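DNA double-strand break repair nuclease NurA (Sulfolobus solfataricus, PDB 2YGK) is a manganese-dependent nuclease that probably acts with the helicase HerA to resect the 5' strand at DNA double-strand breaks. Local coordinates at residues Tyr38-Ile44 with Lys226-Lys231; Ile217-Glu221 with Arg268-Val272; Gly101-Arg107 with Glu171-Arg175. One frame throughout, in Å; residues are numbered along the deposited sequence.

Interaction 1 of 3, residues Tyr38-Ile44 with Lys226-Lys231; sequences YWNEYVI and KRGFSK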
loop_
_atom_site.group_PDB
_atom_site.type_symbol
_atom_site.label_atom_id
_atom_site.label_comp_id
_atom_site.label_asym_id
_atom_site.label_seq_id
_atom_site.Cartn_x
_atom_site.Cartn_y
_atom_site.Cartn_z
ATOM N N TYR A 38 -21.849 -7.353 -26.747
ATOM C CA TYR A 38 -21.548 -8.208 -25.584
ATOM C C TYR A 38 -22.344 -7.915 -24.315
ATOM O O TYR A 38 -22.016 -8.472 -23.288
ATOM C CB TYR A 38 -20.091 -8.050 -25.177
ATOM C CG TYR A 38 -19.028 -8.712 -25.996
ATOM C CD1 TYR A 38 -19.291 -9.397 -27.175
ATOM C CD2 TYR A 38 -17.718 -8.618 -25.578
ATOM C CE1 TYR A 38 -18.239 -9.984 -27.895
ATOM C CE2 TYR A 38 -16.696 -9.184 -26.268
ATOM C CZ TYR A 38 -16.940 -9.859 -27.417
ATOM O OH TYR A 38 -15.838 -10.388 -28.049
ATOM N N TRP A 39 -23.325 -7.024 -24.366
ATOM C CA TRP A 39 -24.214 -6.765 -23.219
ATOM C C TRP A 39 -25.660 -7.254 -23.471
ATOM O O TRP A 39 -26.208 -7.118 -24.584
ATOM C CB TRP A 39 -24.217 -5.279 -22.895
ATOM C CG TRP A 39 -24.961 -4.870 -21.635
ATOM C CD1 TRP A 39 -26.101 -4.121 -21.571
ATOM C CD2 TRP A 39 -24.583 -5.133 -20.277
ATOM N NE1 TRP A 39 -26.466 -3.931 -20.259
ATOM C CE2 TRP A 39 -25.548 -4.539 -19.449
ATOM C CE3 TRP A 39 -23.532 -5.820 -19.689
ATOM C CZ2 TRP A 39 -25.496 -4.614 -18.042
ATOM C CZ3 TRP A 39 -23.463 -5.894 -18.284
ATOM C CH2 TRP A 39 -24.446 -5.293 -17.480
ATOM N N ASN A 40 -26.269 -7.815 -22.434
ATOM C CA ASN A 40 -27.640 -8.294 -22.511
ATOM C C ASN A 40 -28.510 -7.554 -21.523
ATOM O O ASN A 40 -28.268 -7.618 -20.315
ATOM C CB ASN A 40 -27.699 -9.799 -22.239
ATOM C CG ASN A 40 -26.896 -10.592 -23.245
ATOM O OD1 ASN A 40 -27.382 -10.925 -24.354
ATOM N ND2 ASN A 40 -25.636 -10.889 -22.878
ATOM N N GLU A 41 -29.502 -6.833 -22.028
ATOM C CA GLU A 41 -30.482 -6.184 -21.168
ATOM C C GLU A 41 -31.312 -7.244 -20.493
ATOM O O GLU A 41 -31.644 -8.246 -21.102
ATOM C CB GLU A 41 -31.367 -5.235 -21.973
ATOM C CG GLU A 41 -30.632 -4.000 -22.408
ATOM C CD GLU A 41 -31.445 -3.048 -23.278
ATOM O OE1 GLU A 41 -32.699 -2.951 -23.087
ATOM O OE2 GLU A 41 -30.796 -2.388 -24.153
ATOM N N TYR A 42 -31.617 -7.051 -19.229
ATOM C CA TYR A 42 -32.534 -7.916 -18.523
ATOM C C TYR A 42 -33.259 -7.076 -17.502
ATOM O O TYR A 42 -32.875 -6.987 -16.348
ATOM C CB TYR A 42 -31.809 -9.082 -17.865
ATOM C CG TYR A 42 -32.736 -10.067 -17.209
ATOM C CD1 TYR A 42 -33.779 -10.645 -17.920
ATOM C CD2 TYR A 42 -32.577 -10.425 -15.885
ATOM C CE1 TYR A 42 -34.640 -11.555 -17.326
ATOM C CE2 TYR A 42 -33.430 -11.338 -15.274
ATOM C CZ TYR A 42 -34.459 -11.900 -15.998
ATOM O OH TYR A 42 -35.314 -12.817 -15.422
ATOM N N VAL A 43 -34.329 -6.455 -17.943
ATOM C CA VAL A 43 -34.971 -5.458 -17.133
ATOM C C VAL A 43 -35.999 -6.000 -16.108
ATOM O O VAL A 43 -36.175 -5.364 -15.093
ATOM C CB VAL A 43 -35.507 -4.294 -18.029
ATOM C CG1 VAL A 43 -36.831 -4.657 -18.707
ATOM C CG2 VAL A 43 -35.625 -3.013 -17.226
ATOM N N ILE A 44 -36.645 -7.150 -16.331
ATOM C CA ILE A 44 -37.689 -7.647 -15.376
ATOM C C ILE A 44 -37.118 -8.524 -14.277
ATOM O O ILE A 44 -36.334 -9.426 -14.563
ATOM C CB ILE A 44 -38.801 -8.553 -16.035
ATOM C CG1 ILE A 44 -39.565 -7.838 -17.148
ATOM C CG2 ILE A 44 -39.830 -9.018 -14.980
ATOM C CD1 ILE A 44 -40.718 -8.668 -17.721
ATOM N N LYS A 226 -28.531 0.096 -18.666
ATOM C CA LYS A 226 -29.657 -0.686 -18.175
ATOM C C LYS A 226 -29.219 -1.949 -17.425
ATOM O O LYS A 226 -28.136 -2.519 -17.660
ATOM C CB LYS A 226 -30.598 -1.053 -19.316
ATOM C CG LYS A 226 -31.468 0.096 -19.837
ATOM C CD LYS A 226 -32.798 0.099 -19.120
ATOM C CE LYS A 226 -33.632 1.370 -19.345
ATOM N NZ LYS A 226 -35.110 1.130 -18.975
ATOM N N ARG A 227 -30.069 -2.380 -16.496
ATOM C CA ARG A 227 -29.859 -3.639 -15.782
ATOM C C ARG A 227 -29.602 -4.805 -16.755
ATOM O O ARG A 227 -30.305 -4.958 -17.743
ATOM C CB ARG A 227 -31.081 -3.927 -14.918
ATOM C CG ARG A 227 -31.110 -5.293 -14.241
ATOM C CD ARG A 227 -32.449 -5.467 -13.493
ATOM N NE ARG A 227 -32.445 -6.538 -12.487
ATOM C CZ ARG A 227 -32.974 -7.752 -12.659
ATOM N NH1 ARG A 227 -33.512 -8.111 -13.820
ATOM N NH2 ARG A 227 -32.951 -8.637 -11.664
ATOM N N GLY A 228 -28.595 -5.614 -16.468
ATOM C CA GLY A 228 -28.241 -6.702 -17.350
ATOM C C GLY A 228 -26.999 -7.517 -17.007
ATOM O O GLY A 228 -26.556 -7.573 -15.881
ATOM N N PHE A 229 -26.467 -8.194 -18.013
ATOM C CA PHE A 229 -25.370 -9.106 -17.832
ATOM C C PHE A 229 -24.572 -9.251 -19.079
ATOM O O PHE A 229 -25.042 -9.003 -20.161
ATOM C CB PHE A 229 -25.865 -10.469 -17.373
ATOM C CG PHE A 229 -26.717 -11.159 -18.353
ATOM C CD1 PHE A 229 -28.083 -10.876 -18.431
ATOM C CD2 PHE A 229 -26.183 -12.104 -19.208
ATOM C CE1 PHE A 229 -28.903 -11.538 -19.364
ATOM C CE2 PHE A 229 -26.989 -12.765 -20.145
ATOM C CZ PHE A 229 -28.343 -12.485 -20.219
ATOM N N SER A 230 -23.325 -9.637 -18.927
ATOM C CA SER A 230 -22.432 -9.689 -20.070
ATOM C C SER A 230 -22.359 -11.076 -20.640
ATOM O O SER A 230 -22.751 -12.043 -20.002
ATOM C CB SER A 230 -21.034 -9.344 -19.600
ATOM O OG SER A 230 -20.502 -10.405 -18.830
ATOM N N LYS A 231 -21.775 -11.179 -21.820
ATOM C CA LYS A 231 -21.249 -12.440 -22.272
ATOM C C LYS A 231 -20.505 -13.132 -21.110
ATOM O O LYS A 231 -19.808 -12.490 -20.306
ATOM C CB LYS A 231 -20.322 -12.215 -23.451
ATOM C CG LYS A 231 -19.524 -13.438 -23.838
ATOM C CD LYS A 231 -19.049 -13.384 -25.299
ATOM C CE LYS A 231 -18.761 -14.800 -25.821
ATOM N NZ LYS A 231 -17.709 -14.880 -26.868
#
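The shortest bonds are made by a backbone amide, Asn40 N to Phe229 O, and a guanidinium, Arg227 NH1 to Tyr42 O, both at 2.8 Å. Phe229 N returns a bond to Asn40 O at 3.0 Å, the signature of an antiparallel hydrogen-bonded pair; Lys231 N to Tyr38 O (3.1 Å) and Tyr42 N to Arg227 O (2.9 Å) extend the pattern at both ends. The Arg227 side chain runs along to the residues after strand 39-41, where NH1, besides its bond to Tyr42 O, donates weakly to Ile44 O at 3.2 Å. Its remaining nitrogens are used by Leu263 O, Asp288 and Ser291, and Asp288 also bonds to the Tyr42 hydroxyl, which ties this end to helix 280-291.

Side chains pack on both faces of the pair, Asn40 and Phe229 on one, Trp39 and Ser230 on the other. Asn40 CB sits 3.6 Å from the centroid of the Phe229 ring and 18° off its normal, a CH-pi contact, while Tyr42 CB meets the ring edge at Phe229 CE1 (4.1 Å). Trp39 lies across the neighbouring backbone, with CH2 3.4 Å from Gly228 C; a beta carbon on Gly228 would clash with Asn40 O. The axes of strands 39-41 and 228-230 approach to 4.7 Å at 159°. Strand 39-41, following helix 17-38, is a short antiparallel edge strand, outermost within this chain in the mixed sheet; the NurA domain belongs to the RNase H clan.

Interaction 2 of 3, residues Ile217-Glu221 with Arg268-Val272; sequences ITVLE and RVIRV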
loop_
_atom_site.group_PDB
_atom_site.type_symbol
_atom_site.label_atom_id
_atom_site.label_comp_id
_atom_site.label_asym_id
_atom_site.label_seq_id
_atom_site.Cartn_x
_atom_site.Cartn_y
_atom_site.Cartn_z
ATOM N N ILE A 217 -14.965 -4.012 -16.840
ATOM C CA ILE A 217 -15.963 -3.548 -15.898
ATOM C C ILE A 217 -16.141 -2.057 -16.066
ATOM O O ILE A 217 -17.259 -1.569 -15.937
ATOM C CB ILE A 217 -15.599 -3.928 -14.431
ATOM C CG1 ILE A 217 -16.823 -3.787 -13.507
ATOM C CG2 ILE A 217 -14.420 -3.106 -13.921
ATOM C CD1 ILE A 217 -16.573 -4.204 -12.013
ATOM N N THR A 218 -15.061 -1.341 -16.396
ATOM C CA THR A 218 -15.133 0.100 -16.652
ATOM C C THR A 218 -15.743 0.401 -18.025
ATOM O O THR A 218 -16.512 1.354 -18.195
ATOM C CB THR A 218 -13.734 0.734 -16.583
ATOM O OG1 THR A 218 -13.168 0.507 -15.283
ATOM C CG2 THR A 218 -13.797 2.209 -16.864
ATOM N N VAL A 219 -15.387 -0.409 -19.011
ATOM C CA VAL A 219 -16.020 -0.345 -20.324
ATOM C C VAL A 219 -17.549 -0.482 -20.226
ATOM O O VAL A 219 -18.266 0.308 -20.808
ATOM C CB VAL A 219 -15.414 -1.401 -21.300
ATOM C CG1 VAL A 219 -16.335 -1.701 -22.401
ATOM C CG2 VAL A 219 -14.144 -0.887 -21.891
ATOM N N LEU A 220 -18.051 -1.442 -19.462
ATOM C CA LEU A 220 -19.517 -1.619 -19.334
ATOM C C LEU A 220 -20.258 -0.510 -18.587
ATOM O O LEU A 220 -21.450 -0.284 -18.798
ATOM C CB LEU A 220 -19.844 -2.939 -18.642
ATOM C CG LEU A 220 -19.389 -4.195 -19.366
ATOM C CD1 LEU A 220 -19.343 -5.343 -18.379
ATOM C CD2 LEU A 220 -20.301 -4.474 -20.595
ATOM N N GLU A 221 -19.570 0.160 -17.679
ATOM C CA GLU A 221 -20.179 1.231 -16.895
ATOM C C GLU A 221 -20.271 2.466 -17.740
ATOM O O GLU A 221 -21.176 3.267 -17.560
ATOM C CB GLU A 221 -19.374 1.503 -15.633
ATOM C CG GLU A 221 -19.505 0.400 -14.562
ATOM C CD GLU A 221 -18.583 0.601 -13.355
ATOM O OE1 GLU A 221 -17.940 1.674 -13.236
ATOM O OE2 GLU A 221 -18.512 -0.327 -12.513
ATOM N N ARG A 268 -24.035 0.526 -10.503
ATOM C CA ARG A 268 -22.696 0.024 -10.736
ATOM C C ARG A 268 -22.791 -1.322 -11.391
ATOM O O ARG A 268 -23.812 -1.974 -11.286
ATOM C CB ARG A 268 -21.981 -0.122 -9.399
ATOM C CG ARG A 268 -22.691 -1.125 -8.469
ATOM C CD ARG A 268 -21.838 -1.503 -7.313
ATOM N NE ARG A 268 -21.695 -0.372 -6.413
ATOM C CZ ARG A 268 -20.547 0.226 -6.089
ATOM N NH1 ARG A 268 -19.386 -0.178 -6.602
ATOM N NH2 ARG A 268 -20.571 1.251 -5.236
ATOM N N VAL A 269 -21.735 -1.728 -12.077
ATOM C CA VAL A 269 -21.606 -3.069 -12.575
ATOM C C VAL A 269 -20.695 -3.797 -11.593
ATOM O O VAL A 269 -19.662 -3.240 -11.141
ATOM C CB VAL A 269 -20.959 -3.079 -13.967
ATOM C CG1 VAL A 269 -20.705 -4.502 -14.435
ATOM C CG2 VAL A 269 -21.829 -2.289 -15.010
ATOM N N ILE A 270 -21.058 -5.044 -11.281
ATOM C CA ILE A 270 -20.218 -5.918 -10.461
ATOM C C ILE A 270 -19.770 -7.146 -11.261
ATOM O O ILE A 270 -20.440 -7.545 -12.224
ATOM C CB ILE A 270 -20.965 -6.384 -9.220
ATOM C CG1 ILE A 270 -22.172 -7.239 -9.586
ATOM C CG2 ILE A 270 -21.425 -5.201 -8.405
ATOM C CD1 ILE A 270 -23.010 -7.731 -8.378
ATOM N N ARG A 271 -18.629 -7.727 -10.864
ATOM C CA ARG A 271 -18.132 -8.983 -11.418
ATOM C C ARG A 271 -18.597 -10.137 -10.545
ATOM O O ARG A 271 -18.500 -10.077 -9.316
ATOM C CB ARG A 271 -16.614 -8.984 -11.413
ATOM C CG ARG A 271 -15.994 -10.190 -12.126
ATOM C CD ARG A 271 -14.482 -10.271 -11.895
ATOM N NE ARG A 271 -13.937 -11.521 -12.441
ATOM C CZ ARG A 271 -12.912 -11.619 -13.289
ATOM N NH1 ARG A 271 -12.238 -10.538 -13.732
ATOM N NH2 ARG A 271 -12.554 -12.823 -13.722
ATOM N N VAL A 272 -19.085 -11.207 -11.165
ATOM C CA VAL A 272 -19.434 -12.408 -10.409
ATOM C C VAL A 272 -18.637 -13.573 -10.952
ATOM O O VAL A 272 -18.667 -13.812 -12.152
ATOM C CB VAL A 272 -20.909 -12.755 -10.544
ATOM C CG1 VAL A 272 -21.187 -13.980 -9.762
ATOM C CG2 VAL A 272 -21.820 -11.607 -10.082
#
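Val269 turns its CA-to-CB bond toward helix 216-223 and fits against three of its residues, giving up 96 Å² of the 236 Å² buried between the segments. Its CG1 lies 4.1 Å from Ile217 CG1, and its CG2 is 4.2 Å from Leu220 CB and 3.6 Å from Glu221 CG, so the aliphatic part of the glutamate belongs to the same apolar patch. Ile217, Leu220 and Glu221 follow the i, i+3, i+4 spacing that brings them to one side of a helical turn.

Ile217 stretches further along the partner: CD1 comes to 3.4 Å from Val269 O and 4.2 Å from Arg271 N, covering the backbone where strand 270-275 begins. Ile270 alternates away from the helix and packs on Ile200 and Thr261, its side chain about 9 Å from that of Asp133, a manganese ligand in this structure. Arg271 sends its guanidinium off to Asp273 and Ser204, while Tyr260 of strand 255-262 continues the floor under the helix by touching both Ile217 and Leu220.

Glu221 OE2 stands 3.4 Å from Val269 O, but both are acceptors and no bond forms. With no hydrogen bond or salt bridge joining the segments, the helix is seated on the sheet by apolar side-chain packing, in which the Glu221 carboxylate gains nothing from Val269 O and has a long, weak ion pair with Arg67 of the second subunit.

Interaction 3 of 3, residues Gly101-Arg107 with Glu171-Arg175; sequences GNDAQER and ERKMR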
loop_
_atom_site.group_PDB
_atom_site.type_symbol
_atom_site.label_atom_id
_atom_site.label_comp_id
_atom_site.label_asym_id
_atom_site.label_seq_id
_atom_site.Cartn_x
_atom_site.Cartn_y
_atom_site.Cartn_z
ATOM N N GLY A 101 8.816 -6.336 9.663
ATOM C CA GLY A 101 8.989 -7.101 8.441
ATOM C C GLY A 101 8.373 -6.498 7.180
ATOM O O GLY A 101 7.416 -5.698 7.220
ATOM N N ASN A 102 8.924 -6.935 6.050
ATOM C CA ASN A 102 8.588 -6.424 4.722
ATOM C C ASN A 102 7.246 -6.946 4.207
ATOM O O ASN A 102 6.635 -6.330 3.320
ATOM C CB ASN A 102 9.717 -6.809 3.748
ATOM C CG ASN A 102 9.672 -6.041 2.441
ATOM O OD1 ASN A 102 8.653 -5.444 2.081
ATOM N ND2 ASN A 102 10.791 -6.059 1.713
ATOM N N ASP A 103 6.783 -8.077 4.745
ATOM C CA ASP A 103 5.513 -8.666 4.301
ATOM C C ASP A 103 4.427 -8.624 5.387
ATOM O O ASP A 103 3.394 -9.263 5.263
ATOM C CB ASP A 103 5.758 -10.086 3.790
ATOM C CG ASP A 103 6.856 -10.136 2.744
ATOM O OD1 ASP A 103 6.773 -9.356 1.767
ATOM O OD2 ASP A 103 7.808 -10.942 2.901
ATOM N N ALA A 104 4.649 -7.817 6.417
ATOM C CA ALA A 104 3.719 -7.673 7.535
ATOM C C ALA A 104 2.307 -7.238 7.114
ATOM O O ALA A 104 1.310 -7.811 7.576
ATOM C CB ALA A 104 4.283 -6.700 8.550
ATOM N N GLN A 105 2.205 -6.248 6.233
ATOM C CA GLN A 105 0.879 -5.868 5.716
ATOM C C GLN A 105 0.206 -7.000 4.937
ATOM O O GLN A 105 -1.004 -7.132 4.945
ATOM C CB GLN A 105 0.953 -4.607 4.839
ATOM C CG GLN A 105 1.429 -3.356 5.603
ATOM C CD GLN A 105 0.443 -2.904 6.653
ATOM O OE1 GLN A 105 -0.772 -3.060 6.499
ATOM N NE2 GLN A 105 0.953 -2.339 7.715
ATOM N N GLU A 106 1.001 -7.809 4.258
ATOM C CA GLU A 106 0.462 -8.884 3.462
ATOM C C GLU A 106 0.026 -10.050 4.384
ATOM O O GLU A 106 -1.085 -10.605 4.236
ATOM C CB GLU A 106 1.495 -9.326 2.422
ATOM C CG GLU A 106 0.830 -9.890 1.183
ATOM C CD GLU A 106 1.706 -10.820 0.375
ATOM O OE1 GLU A 106 2.950 -10.649 0.392
ATOM O OE2 GLU A 106 1.117 -11.719 -0.288
ATOM N N ARG A 107 0.863 -10.386 5.370
ATOM C CA ARG A 107 0.454 -11.394 6.325
ATOM C C ARG A 107 -0.840 -10.985 7.013
ATOM O O ARG A 107 -1.688 -11.834 7.266
ATOM C CB ARG A 107 1.525 -11.685 7.384
ATOM C CG ARG A 107 2.892 -11.935 6.805
ATOM C CD ARG A 107 3.807 -12.727 7.700
ATOM N NE ARG A 107 4.174 -12.047 8.936
ATOM C CZ ARG A 107 4.999 -11.020 9.008
ATOM N NH1 ARG A 107 5.541 -10.516 7.898
ATOM N NH2 ARG A 107 5.254 -10.488 10.196
ATOM N N GLU A 171 9.717 -15.186 8.523
ATOM C CA GLU A 171 8.721 -14.314 7.897
ATOM C C GLU A 171 8.230 -14.826 6.542
ATOM O O GLU A 171 7.019 -14.826 6.280
ATOM C CB GLU A 171 9.275 -12.895 7.700
ATOM C CG GLU A 171 9.854 -12.260 8.950
ATOM C CD GLU A 171 9.532 -10.784 9.044
ATOM O OE1 GLU A 171 9.674 -10.080 8.013
ATOM O OE2 GLU A 171 9.130 -10.340 10.147
ATOM N N ARG A 172 9.163 -15.214 5.669
ATOM C CA ARG A 172 8.802 -15.650 4.312
ATOM C C ARG A 172 7.924 -16.890 4.401
ATOM O O ARG A 172 6.935 -17.018 3.672
ATOM C CB ARG A 172 10.038 -15.946 3.453
ATOM C CG ARG A 172 10.612 -14.735 2.721
ATOM C CD ARG A 172 11.684 -15.145 1.700
ATOM N NE ARG A 172 12.612 -16.155 2.225
ATOM C CZ ARG A 172 13.515 -15.944 3.177
ATOM N NH1 ARG A 172 13.647 -14.750 3.744
ATOM N NH2 ARG A 172 14.289 -16.939 3.574
ATOM N N LYS A 173 8.305 -17.783 5.317
ATOM C CA LYS A 173 7.529 -18.975 5.603
ATOM C C LYS A 173 6.144 -18.669 6.155
ATOM O O LYS A 173 5.218 -19.391 5.837
ATOM C CB LYS A 173 8.281 -19.911 6.553
ATOM C CG LYS A 173 9.328 -20.753 5.842
ATOM C CD LYS A 173 9.989 -21.749 6.780
ATOM C CE LYS A 173 11.027 -22.547 6.032
ATOM N NZ LYS A 173 11.680 -23.562 6.890
HETATM N N MSE A 174 5.984 -17.629 6.975
HETATM C CA MSE A 174 4.643 -17.299 7.472
HETATM C C MSE A 174 3.699 -16.797 6.332
HETATM O O MSE A 174 2.595 -17.318 6.139
HETATM C CB MSE A 174 4.647 -16.308 8.637
HETATM C CG MSE A 174 3.214 -16.124 9.154
HETATM SE SE MSE A 174 2.890 -14.853 10.534
HETATM C CE MSE A 174 1.130 -15.280 11.105
ATOM N N ARG A 175 4.146 -15.792 5.588
ATOM C CA ARG A 175 3.391 -15.341 4.446
ATOM C C ARG A 175 3.032 -16.548 3.593
ATOM O O ARG A 175 1.884 -16.697 3.211
ATOM C CB ARG A 175 4.158 -14.316 3.623
ATOM C CG ARG A 175 3.610 -14.123 2.192
ATOM C CD ARG A 175 4.575 -13.345 1.320
ATOM N NE ARG A 175 5.921 -13.919 1.416
ATOM C CZ ARG A 175 6.616 -14.441 0.409
ATOM N NH1 ARG A 175 6.137 -14.437 -0.832
ATOM N NH2 ARG A 175 7.822 -14.950 0.649
#
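Two salt bridges, both long, link the N-terminal turns of helices 104-123 and 171-193. Asp103 OD2 is 3.8 Å from Arg175 NE, and Arg107 NH2 is 3.9 Å from Glu171 OE2. In each the oxygen lies well out of the guanidinium plane, so no N-H is aimed at it and the attraction is between charges alone. Glu106 OE1 adds negative charge 4.5 Å from Arg175 NE, beyond salt-bridge range, although it comes within 3.3 Å of Arg175 CD.

Backbone groups do find directed partners. Arg107 N bonds to Asp103 O at 2.8 Å and Arg175 N to Glu171 O at 3.1 Å, each within its own helix. Arg172 N is taken by Asp170 OD1, Ser109 OG bonds to the backbone oxygens of Gln105 and Glu106, and Gln105 NE2 bonds to Gly63 O. Asp103 occupies the N-cap position, yet its carboxylate makes no capping bond. The Arg107 guanidinium has a cation-pi partner in Phe98, and the selenium of Met174, a selenomethionine, stands 3.5 Å from Arg107 NE at the guanidinium edge.

The backbones come close at Arg107 and Arg175, with CA atoms 5.3 Å apart; at Gly101 the lack of a side chain permits CA to lie 3.1 Å from Glu171 OE1. Each segment thus sets an acid against an arginine of the other without a directed hydrogen bond between them, implying an attraction that depends on proximity more than on exact side-chain orientation.

How the interactions relate
Interactions 1 and 2 are neighbours on the same side of the chain's centre: their centres lie 11 Å apart, Trp39 CE3 packs 3.6 Å from Leu220 CD2, and both use the large mixed sheet. Helix 216-223 leads along the chain into strand 228-236, and the segments of the two contacts alternate in sequence, interlocking the N-terminal edge strand with the later part of the domain. Interaction 3 is a helix pair on the opposite side of the centre, about 42 Å from interaction 1 and 32 Å from interaction 2, centre to centre. It is nested within the loop closed by interaction 1 and precedes interaction 2. The three contacts thus join different regions of one fold, two at the mixed sheet and one between helices.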